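Long-range contacts in membrane lipoprotein family protein (Aeropyrum pernix, PDB 4PEV), which probably serves as the solute-binding component of an ABC transporter, holding adenosine between its two lobes: residues S54-F59 / G110-I115; L114-G119 / K137-D142; G188-M193 / T225-F230. All coordinates share one frame; numbering follows the deposited sequence.

Contact 1 (S54-F59 / G110-I115); sequences SVLVLF and GEYDLI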
# COMPACT_ATOMS: atom_id res chain seq x y z
N SER C 54 -26.76 -1.78 -7.65
CA SER C 54 -26.47 -2.51 -6.44
C SER C 54 -25.07 -3.12 -6.52
O SER C 54 -24.75 -3.81 -7.49
CB SER C 54 -27.53 -3.59 -6.31
OG SER C 54 -27.21 -4.47 -5.26
N VAL C 55 -24.25 -2.88 -5.50
CA VAL C 55 -22.86 -3.32 -5.52
C VAL C 55 -22.53 -4.05 -4.24
O VAL C 55 -23.00 -3.68 -3.16
CB VAL C 55 -21.88 -2.13 -5.70
CG1 VAL C 55 -20.44 -2.61 -5.71
CG2 VAL C 55 -22.15 -1.37 -6.98
N LEU C 56 -21.74 -5.11 -4.38
CA LEU C 56 -21.23 -5.86 -3.24
C LEU C 56 -19.73 -5.64 -3.21
O LEU C 56 -19.04 -5.85 -4.20
CB LEU C 56 -21.51 -7.35 -3.39
CG LEU C 56 -21.05 -8.23 -2.22
CD1 LEU C 56 -21.79 -7.92 -0.93
CD2 LEU C 56 -21.23 -9.69 -2.59
N VAL C 57 -19.25 -5.18 -2.06
CA VAL C 57 -17.82 -5.05 -1.82
C VAL C 57 -17.44 -6.13 -0.86
O VAL C 57 -17.97 -6.23 0.26
CB VAL C 57 -17.45 -3.70 -1.22
CG1 VAL C 57 -15.94 -3.65 -0.96
CG2 VAL C 57 -17.88 -2.57 -2.15
N LEU C 58 -16.50 -6.95 -1.30
CA LEU C 58 -16.24 -8.22 -0.71
C LEU C 58 -14.78 -8.20 -0.31
O LEU C 58 -13.89 -8.26 -1.16
CB LEU C 58 -16.59 -9.31 -1.73
CG LEU C 58 -16.95 -10.75 -1.36
CD1 LEU C 58 -17.59 -10.91 0.01
CD2 LEU C 58 -17.84 -11.34 -2.44
N PHE C 59 -14.53 -8.03 0.99
CA PHE C 59 -13.19 -7.95 1.50
C PHE C 59 -12.54 -9.31 1.59
O PHE C 59 -13.17 -10.37 1.56
CB PHE C 59 -13.16 -7.25 2.87
CG PHE C 59 -13.60 -5.81 2.83
CD1 PHE C 59 -12.86 -4.86 2.12
CD2 PHE C 59 -14.77 -5.40 3.48
CE1 PHE C 59 -13.27 -3.52 2.07
CE2 PHE C 59 -15.18 -4.08 3.44
CZ PHE C 59 -14.43 -3.13 2.74
N GLY C 110 -28.15 -13.04 -8.04
CA GLY C 110 -28.64 -12.04 -8.99
C GLY C 110 -28.92 -10.66 -8.44
O GLY C 110 -29.53 -9.86 -9.13
N GLU C 111 -28.46 -10.36 -7.22
CA GLU C 111 -28.79 -9.09 -6.53
C GLU C 111 -27.83 -7.95 -6.84
O GLU C 111 -28.14 -6.78 -6.58
CB GLU C 111 -28.76 -9.24 -5.01
CG GLU C 111 -29.57 -10.35 -4.39
CD GLU C 111 -29.42 -10.34 -2.87
OE1 GLU C 111 -29.83 -9.33 -2.27
OE2 GLU C 111 -28.90 -11.32 -2.28
N TYR C 112 -26.64 -8.29 -7.35
CA TYR C 112 -25.58 -7.32 -7.53
C TYR C 112 -25.19 -7.13 -8.99
O TYR C 112 -24.79 -8.07 -9.67
CB TYR C 112 -24.35 -7.72 -6.71
CG TYR C 112 -24.69 -7.87 -5.27
CD1 TYR C 112 -24.92 -6.76 -4.48
CD2 TYR C 112 -24.82 -9.12 -4.71
CE1 TYR C 112 -25.28 -6.90 -3.15
CE2 TYR C 112 -25.16 -9.27 -3.39
CZ TYR C 112 -25.38 -8.16 -2.62
OH TYR C 112 -25.72 -8.32 -1.30
N ASP C 113 -25.29 -5.89 -9.45
CA ASP C 113 -24.87 -5.51 -10.77
C ASP C 113 -23.36 -5.66 -10.91
O ASP C 113 -22.85 -6.05 -11.96
CB ASP C 113 -25.34 -4.09 -11.08
CG ASP C 113 -26.86 -3.94 -10.93
OD1 ASP C 113 -27.62 -4.29 -11.87
OD2 ASP C 113 -27.31 -3.50 -9.86
N LEU C 114 -22.64 -5.39 -9.83
CA LEU C 114 -21.18 -5.54 -9.77
C LEU C 114 -20.79 -6.18 -8.43
O LEU C 114 -21.36 -5.85 -7.37
CB LEU C 114 -20.49 -4.18 -9.92
CG LEU C 114 -18.96 -4.11 -9.97
CD1 LEU C 114 -18.39 -4.77 -11.21
CD2 LEU C 114 -18.50 -2.66 -9.90
N ILE C 115 -19.84 -7.10 -8.49
CA ILE C 115 -19.23 -7.62 -7.29
C ILE C 115 -17.79 -7.13 -7.30
O ILE C 115 -17.05 -7.40 -8.25
CB ILE C 115 -19.32 -9.16 -7.22
CG1 ILE C 115 -20.79 -9.58 -7.12
CG2 ILE C 115 -18.55 -9.69 -6.01
CD1 ILE C 115 -21.00 -11.08 -7.13
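Leu56 sets its CB over the centre of the Tyr112 ring, a CH-pi contact with 3.6 Å from CB to the ring centroid. The contact lies where two neighbouring parallel strands, 54-59 and 114-118, enter the Rossmann-like sheet of a type I periplasmic binding protein fold. The opposite face of the ring is covered near its rim by CB of Glu111. Tyr112 CG lies anti to its own carbonyl carbon (chi1 -56°), which swings the ring across Leu56. The flat ring face covers Leu56 CB at this partly exposed margin.

Ser54 is held by three bonds. Its OG donates to Glu111 O at 2.8 Å, its N donates to Asp113 OD2 at 2.9 Å on the anti side of the carboxylate, and its O accepts from Asp113 N. The aspartate side chain thus takes a backbone N-H just before regular pairing begins with Val55 beside Leu114 and Leu56 beside Ile115. There Leu56 N reaches Leu114 O at 3.1 Å in a nearly straight bond (167°).

Further out, Leu56, Leu58 and Ile115 share the face packed by helix 99-108, through residues such as Val102, Leu103 and Ala106. Aliphatic side chains form this layer, and Leu58 lies alongside Ile115, CD2 of the leucine 4.0 Å from CG2 of the isoleucine.

Contact 2 (L114-G119 / K137-D142); sequences LIVLVG and KYALID. With ADN (adenosine), chain F.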
# COMPACT_ATOMS: atom_id res chain seq x y z
N LEU C 114 -22.64 -5.39 -9.83
CA LEU C 114 -21.18 -5.54 -9.77
C LEU C 114 -20.79 -6.18 -8.43
O LEU C 114 -21.36 -5.85 -7.37
CB LEU C 114 -20.49 -4.18 -9.92
CG LEU C 114 -18.96 -4.11 -9.97
CD1 LEU C 114 -18.39 -4.77 -11.21
CD2 LEU C 114 -18.50 -2.66 -9.90
N ILE C 115 -19.84 -7.10 -8.49
CA ILE C 115 -19.23 -7.62 -7.29
C ILE C 115 -17.79 -7.13 -7.30
O ILE C 115 -17.05 -7.40 -8.25
CB ILE C 115 -19.32 -9.16 -7.22
CG1 ILE C 115 -20.79 -9.58 -7.12
CG2 ILE C 115 -18.55 -9.69 -6.01
CD1 ILE C 115 -21.00 -11.08 -7.13
N VAL C 116 -17.42 -6.39 -6.26
CA VAL C 116 -16.08 -5.83 -6.14
C VAL C 116 -15.28 -6.67 -5.17
O VAL C 116 -15.68 -6.87 -4.03
CB VAL C 116 -16.13 -4.38 -5.64
CG1 VAL C 116 -14.72 -3.84 -5.44
CG2 VAL C 116 -16.88 -3.51 -6.63
N LEU C 117 -14.12 -7.14 -5.62
CA LEU C 117 -13.33 -8.08 -4.84
C LEU C 117 -12.02 -7.45 -4.42
O LEU C 117 -11.13 -7.20 -5.25
CB LEU C 117 -13.11 -9.36 -5.66
CG LEU C 117 -14.41 -10.08 -6.07
CD1 LEU C 117 -14.11 -11.17 -7.07
CD2 LEU C 117 -15.13 -10.65 -4.86
N VAL C 118 -11.90 -7.19 -3.12
CA VAL C 118 -10.81 -6.37 -2.58
C VAL C 118 -9.69 -7.24 -2.01
O VAL C 118 -9.70 -7.58 -0.82
CB VAL C 118 -11.33 -5.38 -1.50
CG1 VAL C 118 -10.19 -4.57 -0.89
CG2 VAL C 118 -12.36 -4.44 -2.09
N GLY C 119 -8.72 -7.56 -2.86
CA GLY C 119 -7.52 -8.22 -2.41
C GLY C 119 -7.11 -9.37 -3.30
O GLY C 119 -7.95 -10.05 -3.89
N LYS C 137 -20.96 -9.35 -13.54
CA LYS C 137 -19.76 -8.52 -13.64
C LYS C 137 -19.00 -8.47 -12.32
O LYS C 137 -19.60 -8.34 -11.26
CB LYS C 137 -20.09 -7.09 -14.03
CG LYS C 137 -21.14 -6.98 -15.10
CD LYS C 137 -21.03 -5.65 -15.84
CE LYS C 137 -22.35 -5.27 -16.49
NZ LYS C 137 -23.39 -4.95 -15.47
N TYR C 138 -17.66 -8.52 -12.42
CA TYR C 138 -16.75 -8.52 -11.28
C TYR C 138 -15.67 -7.48 -11.46
O TYR C 138 -15.17 -7.30 -12.56
CB TYR C 138 -16.05 -9.86 -11.17
CG TYR C 138 -16.96 -11.06 -11.00
CD1 TYR C 138 -17.41 -11.44 -9.75
CD2 TYR C 138 -17.34 -11.83 -12.09
CE1 TYR C 138 -18.23 -12.53 -9.59
CE2 TYR C 138 -18.15 -12.93 -11.94
CZ TYR C 138 -18.59 -13.27 -10.70
OH TYR C 138 -19.40 -14.36 -10.54
N ALA C 139 -15.28 -6.80 -10.37
CA ALA C 139 -14.03 -6.04 -10.36
C ALA C 139 -13.09 -6.64 -9.32
O ALA C 139 -13.44 -6.77 -8.16
CB ALA C 139 -14.28 -4.57 -10.09
N LEU C 140 -11.91 -7.04 -9.77
CA LEU C 140 -10.88 -7.57 -8.88
C LEU C 140 -9.92 -6.44 -8.60
O LEU C 140 -9.41 -5.83 -9.53
CB LEU C 140 -10.16 -8.73 -9.55
CG LEU C 140 -9.12 -9.50 -8.72
CD1 LEU C 140 -9.61 -9.84 -7.31
CD2 LEU C 140 -8.70 -10.77 -9.45
N ILE C 141 -9.69 -6.12 -7.33
CA ILE C 141 -8.80 -5.02 -6.96
C ILE C 141 -7.49 -5.57 -6.39
O ILE C 141 -7.51 -6.49 -5.56
CB ILE C 141 -9.42 -4.07 -5.92
CG1 ILE C 141 -10.86 -3.67 -6.30
CG2 ILE C 141 -8.55 -2.84 -5.73
CD1 ILE C 141 -11.02 -3.07 -7.68
N ASP C 142 -6.37 -4.99 -6.85
CA ASP C 142 -5.01 -5.35 -6.42
C ASP C 142 -4.56 -6.70 -6.97
O ASP C 142 -3.60 -7.29 -6.47
CB ASP C 142 -4.91 -5.33 -4.88
CG ASP C 142 -3.51 -5.00 -4.38
OD1 ASP C 142 -2.90 -4.03 -4.90
OD2 ASP C 142 -3.02 -5.68 -3.44
O5' ADN F . -0.88 -2.52 3.52
C5' ADN F . 0.11 -2.83 2.51
C4' ADN F . -0.40 -3.67 1.33
O4' ADN F . -0.79 -4.98 1.73
C3' ADN F . -1.60 -3.13 0.56
O3' ADN F . -1.24 -2.10 -0.36
C2' ADN F . -2.14 -4.39 -0.10
O2' ADN F . -1.46 -4.73 -1.32
C1' ADN F . -1.87 -5.45 0.93
N9 ADN F . -3.04 -5.65 1.81
C8 ADN F . -3.42 -4.90 2.87
N7 ADN F . -4.54 -5.39 3.45
C5 ADN F . -4.88 -6.49 2.75
C6 ADN F . -5.96 -7.51 2.80
N6 ADN F . -6.91 -7.43 3.74
N1 ADN F . -5.96 -8.50 1.87
C2 ADN F . -5.01 -8.58 0.91
N3 ADN F . -4.01 -7.70 0.80
C4 ADN F . -3.90 -6.66 1.67
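Leu117 is bonded to two residues of the neighbouring strand: its N donates to Ala139 O at 2.7 Å, and its O accepts from Ile141 N at 2.8 Å. Such alternation marks parallel pairing, and the two strands run 17° apart in direction. Leu117 CG stands anti to its own carbonyl carbon (chi1 -60°), and CB rests 3.9 Å from Leu140 CD1, while CD1 extends toward the Tyr138 ring. Leu117 thus touches Leu140 through its CB and Tyr138 through a terminal methyl.

Ile141 and Ala139 occupy the other face. Ile141 CG1 meets Val116 CG1 at 4.0 Å, the two side chains crossing obliquely. Ala139 offers only a methyl; Leu114 CD1 (4.3 Å) and Val116 CG2 both approach Ala139 CB from the neighbouring strand, where a small residue leaves room for its larger neighbours.

At the C-terminal ends the strands open toward adenosine. Gly119 N donates to Ile141 O in a more bent bond, 3.1 Å long. A CB on this glycine would press on C2 of the base and on the preceding carbonyl oxygen. Asp142 OD2 accepts from adenosine O2' at 2.8 Å, and OD1 forms a salt bridge with Lys299, itself a ligand-binding residue. An alanine in place of Asp142 would probably leave the ribose hydroxyl without its acceptor and Lys299 without this ionic mate.

The pair forms a beta-alpha-beta unit: the connecting helix 123-132 packs through Leu126 on Leu117, Tyr138 and Leu140, helix 69-84 meets Val118 on the opposite face, and strands 54-59 and 152-157 flank the two.

Contact 3 (G188-M193 / T225-F230); sequences GAVAGM and TYTGRF. With ADN (adenosine), chain F.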
# COMPACT_ATOMS: atom_id res chain seq x y z
N GLY C 188 13.70 -0.43 7.06
CA GLY C 188 12.98 -1.64 7.40
C GLY C 188 11.59 -1.64 6.84
O GLY C 188 11.12 -0.64 6.31
N ALA C 189 10.94 -2.80 6.95
CA ALA C 189 9.54 -2.92 6.58
C ALA C 189 8.94 -4.09 7.31
O ALA C 189 9.56 -5.14 7.40
CB ALA C 189 9.39 -3.14 5.08
N VAL C 190 7.74 -3.88 7.86
CA VAL C 190 6.97 -4.95 8.45
C VAL C 190 5.87 -5.25 7.46
O VAL C 190 5.04 -4.38 7.17
CB VAL C 190 6.35 -4.55 9.81
CG1 VAL C 190 5.54 -5.72 10.38
CG2 VAL C 190 7.43 -4.09 10.78
N ALA C 191 5.90 -6.47 6.92
CA ALA C 191 5.02 -6.85 5.82
C ALA C 191 3.99 -7.84 6.30
O ALA C 191 4.16 -8.48 7.34
CB ALA C 191 5.83 -7.44 4.69
N GLY C 192 2.91 -7.95 5.53
CA GLY C 192 1.86 -8.92 5.82
C GLY C 192 2.20 -10.26 5.20
O GLY C 192 3.22 -10.85 5.51
N MSE C 193 1.34 -10.71 4.29
CA MSE C 193 1.49 -12.04 3.69
C MSE C 193 2.43 -12.04 2.53
O MSE C 193 2.57 -11.04 1.81
CB MSE C 193 0.15 -12.54 3.18
CG MSE C 193 -0.89 -12.63 4.28
SE MSE C 193 -2.55 -13.37 3.50
CE MSE C 193 -1.98 -15.28 3.61
N THR C 225 10.59 -7.97 6.81
CA THR C 225 9.97 -9.08 7.52
C THR C 225 8.50 -9.30 7.14
O THR C 225 7.63 -8.44 7.38
CB THR C 225 10.05 -8.86 9.04
OG1 THR C 225 11.39 -8.48 9.38
CG2 THR C 225 9.66 -10.14 9.80
N TYR C 226 8.23 -10.46 6.54
CA TYR C 226 6.87 -10.97 6.43
C TYR C 226 6.40 -11.45 7.80
O TYR C 226 7.06 -12.27 8.43
CB TYR C 226 6.80 -12.12 5.44
CG TYR C 226 6.94 -11.67 4.01
CD1 TYR C 226 5.95 -10.86 3.42
CD2 TYR C 226 8.04 -12.03 3.25
CE1 TYR C 226 6.06 -10.45 2.11
CE2 TYR C 226 8.16 -11.62 1.94
CZ TYR C 226 7.18 -10.83 1.37
OH TYR C 226 7.31 -10.42 0.05
N THR C 227 5.28 -10.91 8.26
CA THR C 227 4.60 -11.38 9.46
C THR C 227 3.64 -12.51 9.11
O THR C 227 3.34 -13.35 9.95
CB THR C 227 3.74 -10.29 10.11
OG1 THR C 227 2.68 -9.93 9.21
CG2 THR C 227 4.58 -9.08 10.46
N GLY C 228 3.13 -12.49 7.89
CA GLY C 228 2.26 -13.55 7.41
C GLY C 228 0.78 -13.25 7.55
O GLY C 228 -0.07 -14.01 7.07
N ARG C 229 0.46 -12.14 8.20
CA ARG C 229 -0.93 -11.79 8.43
C ARG C 229 -1.12 -10.32 8.05
O ARG C 229 -0.17 -9.55 8.05
CB ARG C 229 -1.29 -12.13 9.88
CG ARG C 229 -1.44 -13.65 10.09
CD ARG C 229 -1.57 -14.16 11.53
NE ARG C 229 -2.68 -13.54 12.28
CZ ARG C 229 -3.98 -13.77 12.07
NH1 ARG C 229 -4.38 -14.62 11.13
NH2 ARG C 229 -4.89 -13.14 12.80
N PHE C 230 -2.34 -9.97 7.66
CA PHE C 230 -2.70 -8.56 7.39
C PHE C 230 -3.59 -7.97 8.47
O PHE C 230 -3.90 -6.78 8.44
CB PHE C 230 -3.46 -8.46 6.09
CG PHE C 230 -2.59 -8.46 4.88
CD1 PHE C 230 -1.66 -7.44 4.68
CD2 PHE C 230 -2.72 -9.44 3.90
CE1 PHE C 230 -0.86 -7.43 3.55
CE2 PHE C 230 -1.92 -9.43 2.78
CZ PHE C 230 -1.00 -8.42 2.60
O5' ADN F . -0.88 -2.52 3.52
C5' ADN F . 0.11 -2.83 2.51
C4' ADN F . -0.40 -3.67 1.33
O4' ADN F . -0.79 -4.98 1.73
C3' ADN F . -1.60 -3.13 0.56
O3' ADN F . -1.24 -2.10 -0.36
C2' ADN F . -2.14 -4.39 -0.10
O2' ADN F . -1.46 -4.73 -1.32
C1' ADN F . -1.87 -5.45 0.93
N9 ADN F . -3.04 -5.65 1.81
C8 ADN F . -3.42 -4.90 2.87
N7 ADN F . -4.54 -5.39 3.45
C5 ADN F . -4.88 -6.49 2.75
C6 ADN F . -5.96 -7.51 2.80
N6 ADN F . -6.91 -7.43 3.74
N1 ADN F . -5.96 -8.50 1.87
C2 ADN F . -5.01 -8.58 0.91
N3 ADN F . -4.01 -7.70 0.80
C4 ADN F . -3.90 -6.66 1.67
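Phe230 turns one ring face to Gly192 CA and Met193 N and the opposite face to adenosine, whose C4 lies 3.4 Å above the ring plane, over its centre. The ring follows the C-terminal end of a beta-alpha-beta unit of the second Rossmann-like lobe, its parallel strands 186-191 and 222-226 joined by helix 196-214. Gly192 CA makes a CH-pi contact, and a CB there would clash with Phe230 CE1, so glycine fits. Met193, present as selenomethionine, adds an oblique Met-aromatic contact, SE 5.0 Å from the ring centroid. The Tyr226 ring receives Gly192 O at its edge, 3.4 Å from CD1, while its OH bonds to Tyr404 OH.

Thr225 N donates to Ala189 O, and Ala191 N to Thr225 O. Beyond them Thr227 grips Ala191 O twice: OG1 at 2.8 Å on a lone pair in the carbonyl plane, N from above that plane. Thr227 OG1 stands between its backbone N and carbonyl carbon (chi1 64°), which lets it also accept from Arg229 N, an ST turn. Gly228 tolerates the positive phi that follows, and its N donates to Gly192 O at 2.9 Å.

In the fold
From the N terminus, contact 1 pairs the first strand, 54-59, with the beginning of strand 114-118, closing a loop of 50 residues that holds helices 69-84 and 99-108 and edge strand 87-91. Contact 2 starts on that same strand and closes the shorter beta-alpha-beta crossover through helix 123-132, so the two follow in series, share Leu114 and Ile115, and place three strands side by side in one sheet. Contact 3 comes later and closes the loop around helix 196-214 in the other sheet. No contact nests in or crosses another. Contacts 2 and 3, nearest atoms about 7 Å apart, meet adenosine from opposite lobes, and the ligand bridges the cleft between them.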